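Local coordinates for cyclopropane mycolic acid synthase MmaA2 (Mycobacterium tuberculosis, PDB 1TPY), which converts a distal double bond of mycolic acids into a cis-cyclopropane ring by transferring a methylene group from S-adenosyl-L-methionine, at residues 224-229 and 280-285; 138-143 and 166-171. All coordinates share one frame; numbering follows the deposited sequence.

Interaction 1: residues 224-229 and 280-285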
loop_
_atom_site.group_PDB
_atom_site.type_symbol
_atom_site.label_atom_id
_atom_site.label_comp_id
_atom_site.label_asym_id
_atom_site.label_seq_id
_atom_site.Cartn_x
_atom_site.Cartn_y
_atom_site.Cartn_z
ATOM N N ARG A 224 17.507 4.002 4.784
ATOM C CA ARG A 224 17.298 2.574 4.977
ATOM C C ARG A 224 16.244 1.968 4.077
ATOM O O ARG A 224 15.191 2.559 3.858
ATOM C CB ARG A 224 16.897 2.283 6.424
ATOM C CG ARG A 224 16.615 0.815 6.699
ATOM C CD ARG A 224 15.915 0.646 8.031
ATOM N NE ARG A 224 15.579 -0.745 8.306
ATOM C CZ ARG A 224 16.408 -1.631 8.846
ATOM N NH1 ARG A 224 15.999 -2.878 9.051
ATOM N NH2 ARG A 224 17.639 -1.272 9.194
ATOM N N ARG A 225 16.554 0.785 3.559
ATOM C CA ARG A 225 15.632 0.012 2.741
ATOM C C ARG A 225 15.483 -1.317 3.473
ATOM O O ARG A 225 16.475 -1.981 3.770
ATOM C CB ARG A 225 16.171 -0.256 1.329
ATOM C CG ARG A 225 15.233 -1.173 0.526
ATOM C CD ARG A 225 15.660 -1.381 -0.922
ATOM N NE ARG A 225 16.893 -2.153 -1.044
ATOM C CZ ARG A 225 16.981 -3.469 -0.874
ATOM N NH1 ARG A 225 15.902 -4.182 -0.573
ATOM N NH2 ARG A 225 18.155 -4.074 -1.004
ATOM N N GLN A 226 14.246 -1.696 3.780
ATOM C CA GLN A 226 13.991 -2.951 4.482
ATOM C C GLN A 226 12.994 -3.793 3.701
ATOM O O GLN A 226 11.909 -3.330 3.352
ATOM C CB GLN A 226 13.473 -2.674 5.901
ATOM C CG GLN A 226 12.862 -3.882 6.614
ATOM C CD GLN A 226 12.535 -3.604 8.082
ATOM O OE1 GLN A 226 12.255 -2.466 8.466
ATOM N NE2 GLN A 226 12.558 -4.650 8.903
ATOM N N SER A 227 13.384 -5.034 3.422
ATOM C CA SER A 227 12.544 -5.958 2.678
ATOM C C SER A 227 11.667 -6.785 3.602
ATOM O O SER A 227 12.083 -7.157 4.697
ATOM C CB SER A 227 13.414 -6.897 1.833
ATOM O OG SER A 227 12.621 -7.839 1.131
ATOM N N LEU A 228 10.448 -7.058 3.152
ATOM C CA LEU A 228 9.491 -7.869 3.905
ATOM C C LEU A 228 9.034 -9.005 2.991
ATOM O O LEU A 228 7.985 -9.605 3.213
ATOM C CB LEU A 228 8.274 -7.024 4.315
ATOM C CG LEU A 228 8.365 -6.098 5.538
ATOM C CD1 LEU A 228 9.634 -5.277 5.501
ATOM C CD2 LEU A 228 7.153 -5.194 5.567
ATOM N N GLN A 229 9.831 -9.289 1.963
ATOM C CA GLN A 229 9.507 -10.320 0.972
ATOM C C GLN A 229 8.856 -11.604 1.498
ATOM O O GLN A 229 7.755 -11.958 1.082
ATOM C CB GLN A 229 10.760 -10.685 0.168
ATOM C CG GLN A 229 10.516 -11.673 -0.962
ATOM C CD GLN A 229 11.771 -11.938 -1.773
ATOM O OE1 GLN A 229 12.776 -12.414 -1.245
ATOM N NE2 GLN A 229 11.719 -11.627 -3.064
ATOM N N VAL A 280 9.106 -6.618 -1.742
ATOM C CA VAL A 280 8.300 -5.565 -1.130
ATOM C C VAL A 280 9.270 -4.886 -0.172
ATOM O O VAL A 280 9.909 -5.550 0.650
ATOM C CB VAL A 280 7.061 -6.149 -0.371
ATOM C CG1 VAL A 280 7.506 -7.034 0.776
ATOM C CG2 VAL A 280 6.176 -5.018 0.134
ATOM N N ASN A 281 9.392 -3.568 -0.287
ATOM C CA ASN A 281 10.339 -2.827 0.531
ATOM C C ASN A 281 9.832 -1.565 1.200
ATOM O O ASN A 281 8.917 -0.903 0.706
ATOM C CB ASN A 281 11.557 -2.435 -0.315
ATOM C CG ASN A 281 12.402 -3.627 -0.721
ATOM O OD1 ASN A 281 12.230 -4.197 -1.800
ATOM N ND2 ASN A 281 13.317 -4.012 0.150
ATOM N N GLN A 282 10.443 -1.240 2.332
ATOM C CA GLN A 282 10.126 -0.019 3.052
ATOM C C GLN A 282 11.340 0.899 2.896
ATOM O O GLN A 282 12.447 0.583 3.353
ATOM C CB GLN A 282 9.845 -0.288 4.537
ATOM C CG GLN A 282 8.479 -0.911 4.786
ATOM C CD GLN A 282 8.008 -0.786 6.221
ATOM O OE1 GLN A 282 6.843 -1.052 6.528
ATOM N NE2 GLN A 282 8.904 -0.383 7.106
ATOM N N PHE A 283 11.131 2.025 2.221
ATOM C CA PHE A 283 12.202 2.987 2.001
ATOM C C PHE A 283 12.063 4.181 2.931
ATOM O O PHE A 283 11.077 4.923 2.865
ATOM C CB PHE A 283 12.190 3.502 0.570
ATOM C CG PHE A 283 12.405 2.445 -0.474
ATOM C CD1 PHE A 283 11.346 1.671 -0.925
ATOM C CD2 PHE A 283 13.660 2.262 -1.044
ATOM C CE1 PHE A 283 11.528 0.731 -1.937
ATOM C CE2 PHE A 283 13.855 1.323 -2.057
ATOM C CZ PHE A 283 12.785 0.556 -2.503
ATOM N N THR A 284 13.047 4.367 3.800
ATOM C CA THR A 284 13.024 5.493 4.713
ATOM C C THR A 284 13.777 6.610 4.008
ATOM O O THR A 284 15.000 6.569 3.907
ATOM C CB THR A 284 13.714 5.149 6.046
ATOM O OG1 THR A 284 13.025 4.055 6.664
ATOM C CG2 THR A 284 13.681 6.346 6.988
ATOM N N LEU A 285 13.025 7.588 3.503
ATOM C CA LEU A 285 13.580 8.718 2.763
ATOM C C LEU A 285 13.549 10.017 3.562
ATOM O O LEU A 285 12.479 10.511 3.934
ATOM C CB LEU A 285 12.801 8.894 1.460
ATOM C CG LEU A 285 12.816 7.652 0.568
ATOM C CD1 LEU A 285 11.733 7.745 -0.488
ATOM C CD2 LEU A 285 14.188 7.510 -0.068
#
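Gln-226 and Gln-282 form a hydrogen-bonded pair of two antiparallel strands whose axes run at 160° to each other. Gln-226 N donates to Gln-282 O at 2.9 Å. In return, Gln-282 N donates to Gln-226 O at 2.7 Å. Thr-284 N to Arg-224 O extends the ladder at 2.8 Å, and Leu-228 N to Val-280 O closes it at 3.0 Å, just where strand 221-227 gives way to a helix. Arg-225 and Phe-283 are a non-hydrogen-bonded pair with side chains on the same face. CG of Arg-225 stands anti to its backbone N (chi1 175°), which lays the aliphatic chain over one face of the Phe-283 ring; CG is 4.3 Å from the ring centroid, a CH-pi contact. The strand order is the 3-2-1-4-5-7-6 of the class I methyltransferase fold, in which the reversed strand 278-286 is inserted between 163-171 and the edge strand 221-227; 50 residues, 43 of them helical, intervene. On the opposite face, Gln-226 OE1 accepts a hydrogen bond from Lys-59. At the turn, Ser-227 OG receives Gln-229 N at 3.3 Å, an ST turn, and also bonds Asp-279, while Leu-228 CB packs against Val-280 CG1 at 3.6 Å.

Interaction 2: residues 138-143 and 166-171; sequences AFEHFG and LHTITG. With SAH (S-adenosyl-L-homocysteine), chain C; 16A (cetyl-trimethyl-ammonium), chain D; CO3 (carbonate ion), chain B.
Phe-139 and Glu-140, at the start of a short, weakly bonded helix, meet strand residues Leu-166, Thr-168 and Ile-169 in a buried contact of 253 Å². The tight part is apolar at one end and polar at the other. Leu-166 CD1 lies over one face of the Phe-139 ring, a CH-pi contact, 4.2 Å from the centroid and offset toward the rim, while Leu-166 CD2 touches Phe-139 CB at 3.8 Å. Phe-139 CG is anti to the backbone N (chi1 -163°), which turns the ring face to CD1. The Glu-140 and Thr-168 side chains run antiparallel alongside each other, Glu-140 CD 3.1 Å from Thr-168 OG1. Bent at chi2 (90°), the glutamate chain brings OE2 to Ile-169 N in a 2.9 Å hydrogen bond that arrives from above the carboxylate plane. Thr-168 OG1 donates to Ile-169 O within its own strand.

Elsewhere the two backbones part: water 1 spans them, accepting from Ala-138 N and donating to His-167 O. His-141 and Phe-142 do not touch the strand but serve the ligands, Phe-142 setting its ring edge against the S-adenosylhomocysteine adenine and His-141 lying between cofactor and the cetyl-trimethyl-ammonium chain. Carbonate fills the polar side, with His-167 NE2 donating to its O1 at 2.8 Å and Glu-140 OE2 lying 2.7 Å from its O3; Tyr-232 OH and the backbone N of Cys-35 also hydrogen-bond to it. The backbone N-H of Ile-169 thus positions a carboxylate beside the anion, consistent with the bound bicarbonate proposed as general base in cyclopropane synthases.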
loop_
_atom_site.group_PDB
_atom_site.type_symbol
_atom_site.label_atom_id
_atom_site.label_comp_id
_atom_site.label_asym_id
_atom_site.label_seq_id
_atom_site.Cartn_x
_atom_site.Cartn_y
_atom_site.Cartn_z
ATOM N N ALA A 138 0.651 2.144 -2.116
ATOM C CA ALA A 138 -0.030 3.069 -3.013
ATOM C C ALA A 138 0.829 3.381 -4.237
ATOM O O ALA A 138 0.324 3.488 -5.351
ATOM C CB ALA A 138 -0.367 4.363 -2.274
ATOM N N PHE A 139 2.131 3.510 -4.007
ATOM C CA PHE A 139 3.109 3.836 -5.044
ATOM C C PHE A 139 2.973 3.025 -6.338
ATOM O O PHE A 139 3.113 3.568 -7.436
ATOM C CB PHE A 139 4.517 3.641 -4.484
ATOM C CG PHE A 139 5.597 4.312 -5.291
ATOM C CD1 PHE A 139 5.828 5.684 -5.162
ATOM C CD2 PHE A 139 6.401 3.572 -6.153
ATOM C CE1 PHE A 139 6.851 6.310 -5.880
ATOM C CE2 PHE A 139 7.431 4.190 -6.881
ATOM C CZ PHE A 139 7.657 5.563 -6.743
ATOM N N GLU A 140 2.719 1.725 -6.191
ATOM C CA GLU A 140 2.577 0.819 -7.327
ATOM C C GLU A 140 1.535 1.308 -8.337
ATOM O O GLU A 140 1.597 0.965 -9.519
ATOM C CB GLU A 140 2.201 -0.585 -6.833
ATOM C CG GLU A 140 3.175 -1.188 -5.813
ATOM C CD GLU A 140 2.815 -0.868 -4.364
ATOM O OE1 GLU A 140 2.460 0.291 -4.068
ATOM O OE2 GLU A 140 2.899 -1.780 -3.516
ATOM N N HIS A 141 0.590 2.115 -7.861
ATOM C CA HIS A 141 -0.480 2.668 -8.697
ATOM C C HIS A 141 -0.116 3.992 -9.366
ATOM O O HIS A 141 -0.721 4.374 -10.363
ATOM C CB HIS A 141 -1.737 2.908 -7.858
ATOM C CG HIS A 141 -2.451 1.660 -7.451
ATOM N ND1 HIS A 141 -3.153 0.879 -8.344
ATOM C CD2 HIS A 141 -2.590 1.065 -6.241
ATOM C CE1 HIS A 141 -3.694 -0.142 -7.703
ATOM N NE2 HIS A 141 -3.369 -0.052 -6.426
ATOM N N PHE A 142 0.857 4.696 -8.804
ATOM C CA PHE A 142 1.251 5.999 -9.326
ATOM C C PHE A 142 1.605 6.052 -10.806
ATOM O O PHE A 142 1.260 7.014 -11.490
ATOM C CB PHE A 142 2.424 6.557 -8.511
ATOM C CG PHE A 142 2.081 6.873 -7.080
ATOM C CD1 PHE A 142 3.066 7.308 -6.205
ATOM C CD2 PHE A 142 0.788 6.699 -6.597
ATOM C CE1 PHE A 142 2.776 7.564 -4.865
ATOM C CE2 PHE A 142 0.489 6.953 -5.259
ATOM C CZ PHE A 142 1.489 7.386 -4.390
ATOM N N GLY A 143 2.282 5.022 -11.296
ATOM C CA GLY A 143 2.692 5.005 -12.689
ATOM C C GLY A 143 4.115 5.527 -12.769
ATOM O O GLY A 143 4.438 6.544 -12.157
ATOM N N LEU A 166 8.221 5.280 2.438
ATOM C CA LEU A 166 7.632 4.750 1.226
ATOM C C LEU A 166 7.693 3.233 1.240
ATOM O O LEU A 166 8.753 2.644 1.050
ATOM C CB LEU A 166 8.382 5.277 0.002
ATOM C CG LEU A 166 7.691 5.212 -1.365
ATOM C CD1 LEU A 166 8.760 5.166 -2.440
ATOM C CD2 LEU A 166 6.809 4.002 -1.476
ATOM N N HIS A 167 6.546 2.612 1.469
ATOM C CA HIS A 167 6.439 1.163 1.499
ATOM C C HIS A 167 5.793 0.773 0.179
ATOM O O HIS A 167 4.681 1.209 -0.134
ATOM C CB HIS A 167 5.573 0.737 2.689
ATOM C CG HIS A 167 5.150 -0.699 2.664
ATOM N ND1 HIS A 167 5.135 -1.484 3.797
ATOM C CD2 HIS A 167 4.639 -1.466 1.670
ATOM C CE1 HIS A 167 4.630 -2.669 3.503
ATOM N NE2 HIS A 167 4.319 -2.684 2.219
ATOM N N THR A 168 6.488 -0.041 -0.603
ATOM C CA THR A 168 5.948 -0.433 -1.891
ATOM C C THR A 168 6.504 -1.737 -2.409
ATOM O O THR A 168 7.589 -2.184 -2.021
ATOM C CB THR A 168 6.224 0.647 -2.969
ATOM O OG1 THR A 168 5.751 0.186 -4.239
ATOM C CG2 THR A 168 7.710 0.930 -3.082
ATOM N N ILE A 169 5.732 -2.357 -3.286
ATOM C CA ILE A 169 6.155 -3.592 -3.902
ATOM C C ILE A 169 7.206 -3.170 -4.911
ATOM O O ILE A 169 7.088 -2.115 -5.527
ATOM C CB ILE A 169 4.991 -4.264 -4.641
ATOM C CG1 ILE A 169 3.979 -4.794 -3.628
ATOM C CG2 ILE A 169 5.515 -5.380 -5.547
ATOM C CD1 ILE A 169 2.711 -5.311 -4.259
ATOM N N THR A 170 8.255 -3.969 -5.047
ATOM C CA THR A 170 9.290 -3.669 -6.019
ATOM C C THR A 170 9.491 -4.922 -6.849
ATOM O O THR A 170 9.457 -6.039 -6.328
ATOM C CB THR A 170 10.631 -3.283 -5.355
ATOM O OG1 THR A 170 11.061 -4.341 -4.496
ATOM C CG2 THR A 170 10.484 -2.008 -4.538
ATOM N N GLY A 171 9.663 -4.741 -8.150
ATOM C CA GLY A 171 9.882 -5.879 -9.012
ATOM C C GLY A 171 11.371 -5.970 -9.263
ATOM O O GLY A 171 12.067 -4.954 -9.273
HETATM N N SAH C . -2.208 2.189 2.560
HETATM C CA SAH C . -3.336 1.281 2.772
HETATM C CB SAH C . -4.086 0.978 1.450
HETATM C CG SAH C . -3.285 0.393 0.287
HETATM S SD SAH C . -4.292 0.075 -1.187
HETATM C C SAH C . -2.869 -0.028 3.411
HETATM O O SAH C . -1.645 -0.231 3.507
HETATM O OXT SAH C . -3.729 -0.843 3.796
HETATM C "C5'" SAH C . -3.707 1.351 -2.334
HETATM C "C4'" SAH C . -4.168 2.743 -1.876
HETATM O "O4'" SAH C . -3.454 3.818 -2.533
HETATM C "C3'" SAH C . -5.652 3.006 -2.125
HETATM O "O3'" SAH C . -6.210 3.664 -0.974
HETATM C "C2'" SAH C . -5.653 3.896 -3.334
HETATM O "O2'" SAH C . -6.866 4.663 -3.428
HETATM C "C1'" SAH C . -4.428 4.715 -3.089
HETATM N N9 SAH C . -3.875 5.428 -4.315
HETATM C C8 SAH C . -3.516 4.966 -5.540
HETATM N N7 SAH C . -3.066 5.842 -6.381
HETATM C C5 SAH C . -3.131 7.024 -5.636
HETATM C C6 SAH C . -2.800 8.378 -5.915
HETATM N N6 SAH C . -2.315 8.773 -7.089
HETATM N N1 SAH C . -2.996 9.309 -4.922
HETATM C C2 SAH C . -3.491 8.918 -3.724
HETATM N N3 SAH C . -3.839 7.677 -3.347
HETATM C C4 SAH C . -3.628 6.771 -4.367
HETATM C C1 16A D . -1.011 -8.268 -3.037
HETATM C C2 16A D . -0.729 -7.643 -4.403
HETATM C C3 16A D . 0.540 -8.252 -5.019
HETATM C C4 16A D . 0.919 -7.725 -6.396
HETATM C C5 16A D . 2.200 -8.430 -6.873
HETATM C C6 16A D . 2.717 -8.003 -8.256
HETATM C C7 16A D . 1.841 -8.294 -9.500
HETATM C C8 16A D . 2.112 -7.476 -10.786
HETATM C C9 16A D . 2.178 -5.936 -10.646
HETATM C C10 16A D . 0.879 -5.225 -10.198
HETATM C C11 16A D . 1.047 -3.801 -9.613
HETATM C C12 16A D . -0.141 -3.286 -8.787
HETATM C C13 16A D . 0.115 -3.392 -7.280
HETATM C C14 16A D . -1.110 -2.968 -6.473
HETATM C C15 16A D . -0.849 -3.365 -5.010
HETATM C C16 16A D . -2.134 -3.087 -4.204
HETATM N N1 16A D . -2.367 -3.364 -2.721
HETATM C C17 16A D . -3.510 -3.181 -2.039
HETATM C C18 16A D . -1.980 -4.784 -2.373
HETATM C C19 16A D . -1.414 -2.505 -1.920
HETATM C C CO3 B . 2.377 -3.432 -0.616
HETATM O O1 CO3 B . 2.592 -4.160 0.667
HETATM O O2 CO3 B . 1.413 -3.836 -1.470
HETATM O O3 CO3 B . 3.155 -2.366 -0.930
HETATM O O HOH W 1 3.084 3.443 -1.202
#

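Overall arrangement
Interaction 2 comes first along the chain and is complete before interaction 1 begins; their centres are 11 Å apart. Both reach one seven-stranded mixed sheet: interaction 1 joins two of its strands, 278-286 and the outer 221-227, and interaction 2 packs helix 139-142 on the neighbouring strand 163-171. They meet directly: Phe-283 N lies 2.7 Å from Leu-166 O and Asn-281 N 2.9 Å from Thr-168 O, both probable hydrogen bonds, and Val-280 CG2 packs on His-167 NE2 at 3.6 Å. Interaction 2 lies about 7 Å from the centre of the chain and interaction 1 about 13 Å, centre to centre. Strand 278-286, through Val-280, adds to the wall of the carbonate pocket beside His-167.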